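Local atomic coordinates of spike protein P1 (PDB entry 2VVE), a protein that binds the host receptor as the spike at the fivefold vertices of the marine bacteriophage PM2. Residues K171-Y175 with N189-V195; L131-H137 with V153-I159; T6-R10 with L250-T254. One frame throughout, in Å; residues are numbered along the deposited sequence.

Contact 1 (K171-Y175 with N189-V195); sequences KYTSY and NTLDVMV
In a two-sheet antiparallel beta sandwich, Y172 of one sheet and the loop after it meet L191, D192, V193 and V195 of strand 189-195. S174 makes the direct hydrogen bond. Its OG lies between its own backbone N and carbonyl carbon (chi1 75°) and faces the other chain segment. D192 N donates to S174 OG at 3.1 Å, with a nearly straight N-H...O angle of 173°. A water lies 2.6 Å from S174 OG and donates to T190 O, which gives this serine hydroxyl a second link to the strand. The methyl L191 CD1 packs on the same hydroxyl.

Strand 169-172 belongs to one sheet of the sandwich, and strand 189-195 is an outermost strand of the other. Side chains therefore do most of the bridging, while backbone bonds hold 189-195 to strand 129-137. V193 uses both branches: CG1 lies 3.4 Å from T173 O, and CG2 touches Y172 CB. V195 lies on one face of the Y172 ring. Its CG2 sits over the centre, 4.0 Å from the ring centroid of Y172, as a CH-pi contact. Its CG1 lies toward the phenol end, 3.9 Å from Y172 OH. At the far end the Y175 ring turns an edge to L191 CA, and Y175 CZ lies 3.6 Å from N189 CB.

Contact 2 (L131-H137 with V153-I159); sequences LKARVRH and VKPAFYI
H137 sets its CG anti to the carbonyl carbon (chi1 -48°), which swings the imidazole toward V153. V153 answers with CG2, placed between its backbone N and carbonyl carbon. This methyl sits over the centre of one face of the ring, 3.5 Å from the centroid of H137, a close CH-pi contact. The pair stands at one end of the interior of a beta sandwich. Strand 129-137 lies in one sheet and strand 151-160 in the other. The axes of 131-137 and 155-159 pass 9.3 Å apart, at 140° between their directions. That spacing suits face-to-face packing of two sheets, and side chains do nearly all the bridging.

The polar edge of H137 is taken up elsewhere: ND1 bonds to T229 OG1, and NE2 to the hydroxyl of Y175. Both ring nitrogens thus have partners, which probably fixes the rotation of the ring beneath the V153 methyl. The side chain of V153 is about 9 Å from the bound calcium ion, whose site includes S150, D212 and D214. P155 CD meets the edge of the same imidazole, 4.0 Å from H137 CE1. Next along, V135 CG1 packs on P155 CG at 4.2 Å.

F157 fills the other end. L131 lays CD2 over one face of its ring, offset toward the rim and 4.0 Å from the centroid of F157. The backbone K132 O lies at the ring edge. A133 CB comes up obliquely to the tip of the ring, 3.8 Å from F157 CZ. V204 of strand 200-208 also packs on F157 and on I159. Beyond the ring, the methyl L131 CD2 meets the methyl I159 CD1 at 4.1 Å.

Contact 3 (T6-R10 with L250-T254); sequences TTKSR and LMERT
T7 and T254 meet hydroxyl to hydroxyl, with T7 OG1 2.7 Å from T254 OG1. Either oxygen could be the donor. The two side chains cross at about a right angle. T254 OG1 also lies 3.2 Å from K8 O, within reach of the same proton. T254 places OG1 anti to its carbonyl carbon (chi1 -60°), facing the 6-10 segment. N34 bonds to the same hydroxyl through ND2. T7 OG1 has a further partner in K8 NZ of a third subunit.

The next link is backbone. R10 N donates to R253 O at 3.0 Å, a weak bond bent to 127°. The same R253 O receives a CA-H...O contact from S9 CA at 3.3 Å.

S9 and E252 are joined through water. The water lies 2.7 Å from S9 OG and donates to E252 OE1 at 2.6 Å. S9 OG also bonds to N34 ND2. E252 OE2 turns to R35 in a salt bridge and to the backbone N of N73 in a second subunit, so the carboxylate is held at both oxygens. In the remaining packing T254 CG2 lies 3.6 Å from K8 O. E252 CB lies 3.6 Å from S9 OG, and the CB atoms of these two residues touch.

The contact brings the start and the end of the chain together. The 6-10 segment leads into strand 11-19. The antiparallel sheet runs 11-19, 245-253, 33-39, 69-72, as expected for one sheet of a jelly-roll domain.

Contacts 1 and 2 belong to one sandwich, and their centres are 6 Å apart. Contact 1 joins strand 189-195 to strand 169-172 and the loop after it. Contact 2 joins strand 129-137 to strand 151-160. Contact 2 is the buried core, almost wholly apolar, with methyl groups on ring faces. Contact 1 is only partly buried and adds a serine hydroxyl and a water to its apolar packing. Contact 3 lies on the opposite side of the chain's centre, its own centre about 48 Å from that of contact 1 and about 51 Å from that of contact 2. It joins the chain ends through hydroxyls, backbone and water, and other subunits reach it. None touches contacts 1 and 2.

Contact 1 (K171-Y175 with N189-V195)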
loop_
_atom_site.group_PDB
_atom_site.type_symbol
_atom_site.label_atom_id
_atom_site.label_comp_id
_atom_site.label_asym_id
_atom_site.label_seq_id
_atom_site.Cartn_x
_atom_site.Cartn_y
_atom_site.Cartn_z
ATOM N N LYS A 171 -0.436 -37.845 -2.496
ATOM C CA LYS A 171 -0.943 -38.552 -1.336
ATOM C C LYS A 171 0.200 -38.988 -0.413
ATOM O O LYS A 171 1.103 -39.707 -0.844
ATOM C CB LYS A 171 -1.724 -39.780 -1.809
ATOM C CG LYS A 171 -2.085 -40.778 -0.702
ATOM C CD LYS A 171 -2.870 -41.961 -1.255
ATOM C CE LYS A 171 -1.994 -42.875 -2.109
ATOM N NZ LYS A 171 -2.787 -44.001 -2.671
ATOM N N TYR A 172 0.146 -38.572 0.855
ATOM C CA TYR A 172 1.141 -39.022 1.853
ATOM C C TYR A 172 0.510 -39.867 2.941
ATOM O O TYR A 172 -0.488 -39.459 3.556
ATOM C CB TYR A 172 1.848 -37.838 2.517
ATOM C CG TYR A 172 2.714 -37.051 1.586
ATOM C CD1 TYR A 172 4.065 -37.360 1.427
ATOM C CD2 TYR A 172 2.192 -35.963 0.886
ATOM C CE1 TYR A 172 4.877 -36.629 0.565
ATOM C CE2 TYR A 172 2.998 -35.221 0.026
ATOM C CZ TYR A 172 4.336 -35.560 -0.125
ATOM O OH TYR A 172 5.130 -34.825 -0.978
ATOM N N THR A 173 1.105 -41.030 3.180
ATOM C CA THR A 173 0.628 -41.975 4.205
ATOM C C THR A 173 1.781 -42.537 5.044
ATOM O O THR A 173 2.943 -42.515 4.612
ATOM C CB THR A 173 -0.148 -43.168 3.575
ATOM O OG1 THR A 173 0.685 -43.826 2.614
ATOM C CG2 THR A 173 -1.445 -42.702 2.885
ATOM N N SER A 174 1.460 -43.054 6.232
ATOM C CA SER A 174 2.478 -43.713 7.075
ATOM C C SER A 174 2.022 -45.026 7.716
ATOM O O SER A 174 2.857 -45.836 8.134
ATOM C CB SER A 174 2.993 -42.760 8.162
ATOM O OG SER A 174 2.041 -42.594 9.209
ATOM N N TYR A 175 0.710 -45.230 7.819
ATOM C CA TYR A 175 0.157 -46.465 8.418
ATOM C C TYR A 175 -1.220 -46.820 7.854
ATOM O O TYR A 175 -1.961 -45.948 7.381
ATOM C CB TYR A 175 0.069 -46.367 9.961
ATOM C CG TYR A 175 -1.129 -45.579 10.482
ATOM C CD1 TYR A 175 -2.353 -46.209 10.755
ATOM C CD2 TYR A 175 -1.037 -44.206 10.703
ATOM C CE1 TYR A 175 -3.455 -45.483 11.231
ATOM C CE2 TYR A 175 -2.121 -43.476 11.176
ATOM C CZ TYR A 175 -3.326 -44.114 11.432
ATOM O OH TYR A 175 -4.382 -43.362 11.895
ATOM N N ASN A 189 -4.103 -42.746 16.997
ATOM C CA ASN A 189 -2.886 -42.995 16.226
ATOM C C ASN A 189 -2.140 -41.724 15.843
ATOM O O ASN A 189 -2.689 -40.626 15.894
ATOM C CB ASN A 189 -3.212 -43.803 14.973
ATOM C CG ASN A 189 -3.744 -45.185 15.294
ATOM O OD1 ASN A 189 -3.434 -45.757 16.340
ATOM N ND2 ASN A 189 -4.544 -45.733 14.393
ATOM N N THR A 190 -0.874 -41.877 15.469
ATOM C CA THR A 190 -0.123 -40.762 14.919
ATOM C C THR A 190 0.250 -41.009 13.458
ATOM O O THR A 190 1.005 -41.932 13.137
ATOM C CB THR A 190 1.117 -40.409 15.766
ATOM O OG1 THR A 190 0.700 -40.059 17.092
ATOM C CG2 THR A 190 1.871 -39.226 15.154
ATOM N N LEU A 191 -0.305 -40.184 12.581
ATOM C CA LEU A 191 0.112 -40.152 11.194
ATOM C C LEU A 191 1.394 -39.317 11.201
ATOM O O LEU A 191 1.417 -38.224 11.759
ATOM C CB LEU A 191 -1.007 -39.545 10.321
ATOM C CG LEU A 191 -0.754 -39.267 8.837
ATOM C CD1 LEU A 191 -0.368 -40.515 8.051
ATOM C CD2 LEU A 191 -1.959 -38.571 8.192
ATOM N N ASP A 192 2.481 -39.853 10.650
ATOM C CA ASP A 192 3.765 -39.152 10.687
ATOM C C ASP A 192 4.483 -39.359 9.365
ATOM O O ASP A 192 4.976 -40.460 9.071
ATOM C CB ASP A 192 4.621 -39.647 11.868
ATOM C CG ASP A 192 5.942 -38.867 12.044
ATOM O OD1 ASP A 192 6.279 -37.941 11.257
ATOM O OD2 ASP A 192 6.654 -39.184 13.015
ATOM N N VAL A 193 4.516 -38.300 8.563
ATOM C CA VAL A 193 5.180 -38.360 7.264
ATOM C C VAL A 193 6.242 -37.277 7.146
ATOM O O VAL A 193 6.115 -36.189 7.724
ATOM C CB VAL A 193 4.162 -38.256 6.075
ATOM C CG1 VAL A 193 3.179 -39.431 6.102
ATOM C CG2 VAL A 193 3.423 -36.915 6.095
ATOM N N MET A 194 7.284 -37.580 6.390
ATOM C CA MET A 194 8.208 -36.564 5.940
ATOM C C MET A 194 7.665 -36.025 4.618
ATOM O O MET A 194 7.264 -36.785 3.740
ATOM C CB MET A 194 9.611 -37.145 5.727
ATOM C CG MET A 194 10.292 -37.654 6.991
ATOM S SD MET A 194 10.459 -36.394 8.272
ATOM C CE MET A 194 11.528 -35.219 7.452
ATOM N N VAL A 195 7.665 -34.708 4.485
ATOM C CA VAL A 195 7.229 -34.057 3.264
ATOM C C VAL A 195 8.307 -33.085 2.814
ATOM O O VAL A 195 8.940 -32.420 3.643
ATOM C CB VAL A 195 5.878 -33.319 3.484
ATOM C CG1 VAL A 195 5.408 -32.670 2.214
ATOM C CG2 VAL A 195 4.824 -34.288 3.966
HETATM O O HOH W 1 2.581 -43.629 11.528
#

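Contact 2 (L131-H137 with V153-I159)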
loop_
_atom_site.group_PDB
_atom_site.type_symbol
_atom_site.label_atom_id
_atom_site.label_comp_id
_atom_site.label_asym_id
_atom_site.label_seq_id
_atom_site.Cartn_x
_atom_site.Cartn_y
_atom_site.Cartn_z
ATOM N N LEU A 131 5.483 -33.852 9.192
ATOM C CA LEU A 131 4.091 -33.447 9.347
ATOM C C LEU A 131 3.322 -34.584 10.000
ATOM O O LEU A 131 3.328 -35.720 9.512
ATOM C CB LEU A 131 3.472 -33.080 7.992
ATOM C CG LEU A 131 2.058 -32.483 7.940
ATOM C CD1 LEU A 131 1.956 -31.183 8.730
ATOM C CD2 LEU A 131 1.640 -32.241 6.495
ATOM N N LYS A 132 2.651 -34.266 11.100
ATOM C CA LYS A 132 1.982 -35.274 11.903
ATOM C C LYS A 132 0.511 -34.971 12.109
ATOM O O LYS A 132 0.073 -33.830 11.971
ATOM C CB LYS A 132 2.652 -35.386 13.270
ATOM C CG LYS A 132 4.064 -35.952 13.255
ATOM C CD LYS A 132 4.628 -35.919 14.667
ATOM C CE LYS A 132 6.091 -36.354 14.717
ATOM N NZ LYS A 132 6.678 -36.146 16.088
ATOM N N ALA A 133 -0.253 -36.010 12.437
ATOM C CA ALA A 133 -1.611 -35.822 12.924
ATOM C C ALA A 133 -1.940 -36.835 14.002
ATOM O O ALA A 133 -1.512 -37.997 13.925
ATOM C CB ALA A 133 -2.617 -35.915 11.789
ATOM N N ARG A 134 -2.701 -36.384 14.995
ATOM C CA ARG A 134 -3.322 -37.251 15.981
ATOM C C ARG A 134 -4.665 -37.680 15.381
ATOM O O ARG A 134 -5.536 -36.848 15.085
ATOM C CB ARG A 134 -3.494 -36.506 17.317
ATOM C CG ARG A 134 -4.271 -37.274 18.375
ATOM C CD ARG A 134 -4.416 -36.482 19.670
ATOM N NE ARG A 134 -5.059 -37.302 20.693
ATOM C CZ ARG A 134 -5.104 -36.997 21.987
ATOM N NH1 ARG A 134 -5.706 -37.820 22.836
ATOM N NH2 ARG A 134 -4.547 -35.877 22.434
ATOM N N VAL A 135 -4.805 -38.982 15.155
ATOM C CA VAL A 135 -5.897 -39.493 14.337
ATOM C C VAL A 135 -6.754 -40.465 15.142
ATOM O O VAL A 135 -6.237 -41.378 15.788
ATOM C CB VAL A 135 -5.364 -40.162 13.020
ATOM C CG1 VAL A 135 -6.495 -40.690 12.198
ATOM C CG2 VAL A 135 -4.572 -39.174 12.184
ATOM N N ARG A 136 -8.064 -40.246 15.106
ATOM C CA ARG A 136 -8.992 -41.076 15.858
ATOM C C ARG A 136 -9.934 -41.808 14.913
ATOM O O ARG A 136 -10.705 -41.191 14.165
ATOM C CB ARG A 136 -9.781 -40.229 16.871
ATOM C CG ARG A 136 -10.742 -41.039 17.756
ATOM C CD ARG A 136 -11.345 -40.185 18.832
ATOM N NE ARG A 136 -10.304 -39.609 19.674
ATOM C CZ ARG A 136 -10.465 -38.525 20.422
ATOM N NH1 ARG A 136 -11.632 -37.890 20.440
ATOM N NH2 ARG A 136 -9.445 -38.073 21.144
ATOM N N HIS A 137 -9.868 -43.130 14.961
ATOM C CA HIS A 137 -10.811 -43.975 14.244
ATOM C C HIS A 137 -11.872 -44.502 15.209
ATOM O O HIS A 137 -11.553 -45.015 16.282
ATOM C CB HIS A 137 -10.071 -45.126 13.558
ATOM C CG HIS A 137 -8.869 -44.684 12.782
ATOM N ND1 HIS A 137 -8.968 -44.027 11.575
ATOM C CD2 HIS A 137 -7.542 -44.820 13.030
ATOM C CE1 HIS A 137 -7.754 -43.765 11.117
ATOM N NE2 HIS A 137 -6.871 -44.242 11.977
ATOM N N VAL A 153 -8.768 -48.715 7.605
ATOM C CA VAL A 153 -8.511 -47.280 7.504
ATOM C C VAL A 153 -7.093 -47.005 6.992
ATOM O O VAL A 153 -6.159 -47.771 7.243
ATOM C CB VAL A 153 -8.731 -46.529 8.853
ATOM C CG1 VAL A 153 -10.166 -46.710 9.360
ATOM C CG2 VAL A 153 -7.742 -46.983 9.905
ATOM N N LYS A 154 -6.955 -45.920 6.244
ATOM C CA LYS A 154 -5.650 -45.435 5.830
ATOM C C LYS A 154 -5.736 -43.917 5.644
ATOM O O LYS A 154 -6.044 -43.436 4.544
ATOM C CB LYS A 154 -5.152 -46.153 4.563
ATOM C CG LYS A 154 -3.743 -45.718 4.121
ATOM C CD LYS A 154 -3.105 -46.687 3.140
ATOM C CE LYS A 154 -2.346 -47.789 3.852
ATOM N NZ LYS A 154 -1.742 -48.732 2.875
ATOM N N PRO A 155 -5.480 -43.157 6.733
ATOM C CA PRO A 155 -5.539 -41.697 6.653
ATOM C C PRO A 155 -4.416 -41.148 5.769
ATOM O O PRO A 155 -3.359 -41.772 5.659
ATOM C CB PRO A 155 -5.374 -41.248 8.113
ATOM C CG PRO A 155 -4.666 -42.405 8.786
ATOM C CD PRO A 155 -5.158 -43.632 8.094
ATOM N N ALA A 156 -4.655 -40.015 5.121
ATOM C CA ALA A 156 -3.623 -39.396 4.280
ATOM C C ALA A 156 -3.694 -37.880 4.346
ATOM O O ALA A 156 -4.720 -37.318 4.758
ATOM C CB ALA A 156 -3.744 -39.869 2.833
ATOM N N PHE A 157 -2.584 -37.233 3.987
ATOM C CA PHE A 157 -2.607 -35.837 3.562
ATOM C C PHE A 157 -2.486 -35.852 2.065
ATOM O O PHE A 157 -1.549 -36.455 1.536
ATOM C CB PHE A 157 -1.417 -35.056 4.115
ATOM C CG PHE A 157 -1.348 -35.028 5.609
ATOM C CD1 PHE A 157 -2.386 -34.483 6.359
ATOM C CD2 PHE A 157 -0.232 -35.533 6.267
ATOM C CE1 PHE A 157 -2.310 -34.438 7.768
ATOM C CE2 PHE A 157 -0.146 -35.512 7.673
ATOM C CZ PHE A 157 -1.189 -34.955 8.419
ATOM N N TYR A 158 -3.443 -35.214 1.383
ATOM C CA TYR A 158 -3.278 -34.910 -0.034
ATOM C C TYR A 158 -2.742 -33.481 -0.122
ATOM O O TYR A 158 -3.402 -32.550 0.334
ATOM C CB TYR A 158 -4.611 -34.993 -0.788
ATOM C CG TYR A 158 -5.202 -36.378 -0.960
ATOM C CD1 TYR A 158 -4.493 -37.542 -0.604
ATOM C CD2 TYR A 158 -6.474 -36.525 -1.485
ATOM C CE1 TYR A 158 -5.062 -38.802 -0.775
ATOM C CE2 TYR A 158 -7.041 -37.768 -1.656
ATOM C CZ TYR A 158 -6.346 -38.900 -1.317
ATOM O OH TYR A 158 -6.968 -40.119 -1.530
ATOM N N ILE A 159 -1.560 -33.308 -0.710
ATOM C CA ILE A 159 -0.892 -32.003 -0.724
ATOM C C ILE A 159 -0.594 -31.556 -2.157
ATOM O O ILE A 159 -0.091 -32.340 -2.969
ATOM C CB ILE A 159 0.422 -32.020 0.104
ATOM C CG1 ILE A 159 0.176 -32.626 1.498
ATOM C CG2 ILE A 159 1.035 -30.604 0.191
ATOM C CD1 ILE A 159 1.405 -32.620 2.424
#

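Contact 3 (T6-R10 with L250-T254)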
loop_
_atom_site.group_PDB
_atom_site.type_symbol
_atom_site.label_atom_id
_atom_site.label_comp_id
_atom_site.label_asym_id
_atom_site.label_seq_id
_atom_site.Cartn_x
_atom_site.Cartn_y
_atom_site.Cartn_z
ATOM N N THR A 6 31.973 6.358 19.310
ATOM C CA THR A 6 31.414 5.742 18.097
ATOM C C THR A 6 32.546 5.446 17.119
ATOM O O THR A 6 33.477 6.241 16.975
ATOM C CB THR A 6 30.405 6.669 17.386
ATOM O OG1 THR A 6 30.996 7.963 17.199
ATOM C CG2 THR A 6 29.114 6.805 18.194
ATOM N N THR A 7 32.458 4.301 16.445
ATOM C CA THR A 7 33.445 3.922 15.424
ATOM C C THR A 7 32.759 3.534 14.109
ATOM O O THR A 7 31.566 3.201 14.085
ATOM C CB THR A 7 34.320 2.735 15.892
ATOM O OG1 THR A 7 33.472 1.700 16.396
ATOM C CG2 THR A 7 35.318 3.170 16.977
ATOM N N LYS A 8 33.510 3.601 13.013
ATOM C CA LYS A 8 32.996 3.235 11.696
ATOM C C LYS A 8 32.855 1.715 11.588
ATOM O O LYS A 8 33.614 0.965 12.219
ATOM C CB LYS A 8 33.912 3.771 10.591
ATOM C CG LYS A 8 34.048 5.298 10.596
ATOM C CD LYS A 8 35.058 5.794 9.559
ATOM C CE LYS A 8 34.813 7.264 9.222
ATOM N NZ LYS A 8 36.001 7.912 8.596
ATOM N N SER A 9 31.881 1.269 10.797
ATOM C CA SER A 9 31.683 -0.151 10.528
ATOM C C SER A 9 32.382 -0.505 9.220
ATOM O O SER A 9 32.144 0.124 8.193
ATOM C CB SER A 9 30.197 -0.482 10.393
ATOM O OG SER A 9 29.521 -0.458 11.644
ATOM N N ARG A 10 33.225 -1.527 9.254
ATOM C CA ARG A 10 33.876 -2.015 8.044
ATOM C C ARG A 10 33.071 -3.145 7.394
ATOM O O ARG A 10 32.887 -3.164 6.172
ATOM C CB ARG A 10 35.290 -2.522 8.362
ATOM C CG ARG A 10 36.098 -2.882 7.123
ATOM C CD ARG A 10 37.243 -3.840 7.425
ATOM N NE ARG A 10 37.937 -4.201 6.187
ATOM C CZ ARG A 10 38.874 -5.140 6.078
ATOM N NH1 ARG A 10 39.258 -5.843 7.138
ATOM N NH2 ARG A 10 39.430 -5.376 4.898
ATOM N N LEU A 250 20.612 -7.658 8.468
ATOM C CA LEU A 250 21.863 -7.117 7.956
ATOM C C LEU A 250 22.525 -6.415 9.132
ATOM O O LEU A 250 21.962 -5.466 9.697
ATOM C CB LEU A 250 21.593 -6.150 6.793
ATOM C CG LEU A 250 22.874 -5.514 6.240
ATOM C CD1 LEU A 250 22.836 -5.498 4.732
ATOM C CD2 LEU A 250 23.104 -4.119 6.812
ATOM N N MET A 251 23.706 -6.902 9.512
ATOM C CA MET A 251 24.445 -6.368 10.640
ATOM C C MET A 251 25.724 -5.683 10.166
ATOM O O MET A 251 26.436 -6.211 9.304
ATOM C CB MET A 251 24.822 -7.518 11.577
ATOM C CG MET A 251 25.511 -7.040 12.822
ATOM S SD MET A 251 25.825 -8.407 13.943
ATOM C CE MET A 251 24.167 -8.906 14.371
ATOM N N GLU A 252 26.027 -4.537 10.769
ATOM C CA GLU A 252 27.279 -3.814 10.523
ATOM C C GLU A 252 28.106 -3.722 11.805
ATOM O O GLU A 252 27.587 -3.417 12.877
ATOM C CB GLU A 252 27.005 -2.419 9.972
ATOM C CG GLU A 252 25.961 -2.435 8.835
ATOM C CD GLU A 252 25.610 -1.048 8.325
ATOM O OE1 GLU A 252 26.006 -0.055 8.958
ATOM O OE2 GLU A 252 24.952 -0.967 7.277
ATOM N N ARG A 253 29.394 -4.010 11.671
ATOM C CA ARG A 253 30.319 -4.074 12.806
ATOM C C ARG A 253 31.654 -3.409 12.482
ATOM O O ARG A 253 32.051 -3.334 11.312
ATOM C CB ARG A 253 30.573 -5.532 13.208
ATOM C CG ARG A 253 29.366 -6.254 13.816
ATOM C CD ARG A 253 29.692 -7.701 14.133
ATOM N NE ARG A 253 29.964 -8.456 12.916
ATOM C CZ ARG A 253 30.431 -9.699 12.884
ATOM N NH1 ARG A 253 30.694 -10.348 14.013
ATOM N NH2 ARG A 253 30.640 -10.285 11.714
ATOM N N THR A 254 32.349 -2.951 13.525
ATOM C CA THR A 254 33.672 -2.339 13.393
ATOM C C THR A 254 34.706 -3.403 13.007
ATOM O O THR A 254 34.550 -4.585 13.325
ATOM C CB THR A 254 34.092 -1.631 14.707
ATOM O OG1 THR A 254 33.147 -0.599 15.014
ATOM C CG2 THR A 254 35.496 -1.001 14.597
HETATM O O HOH W 2 27.334 0.997 10.926
#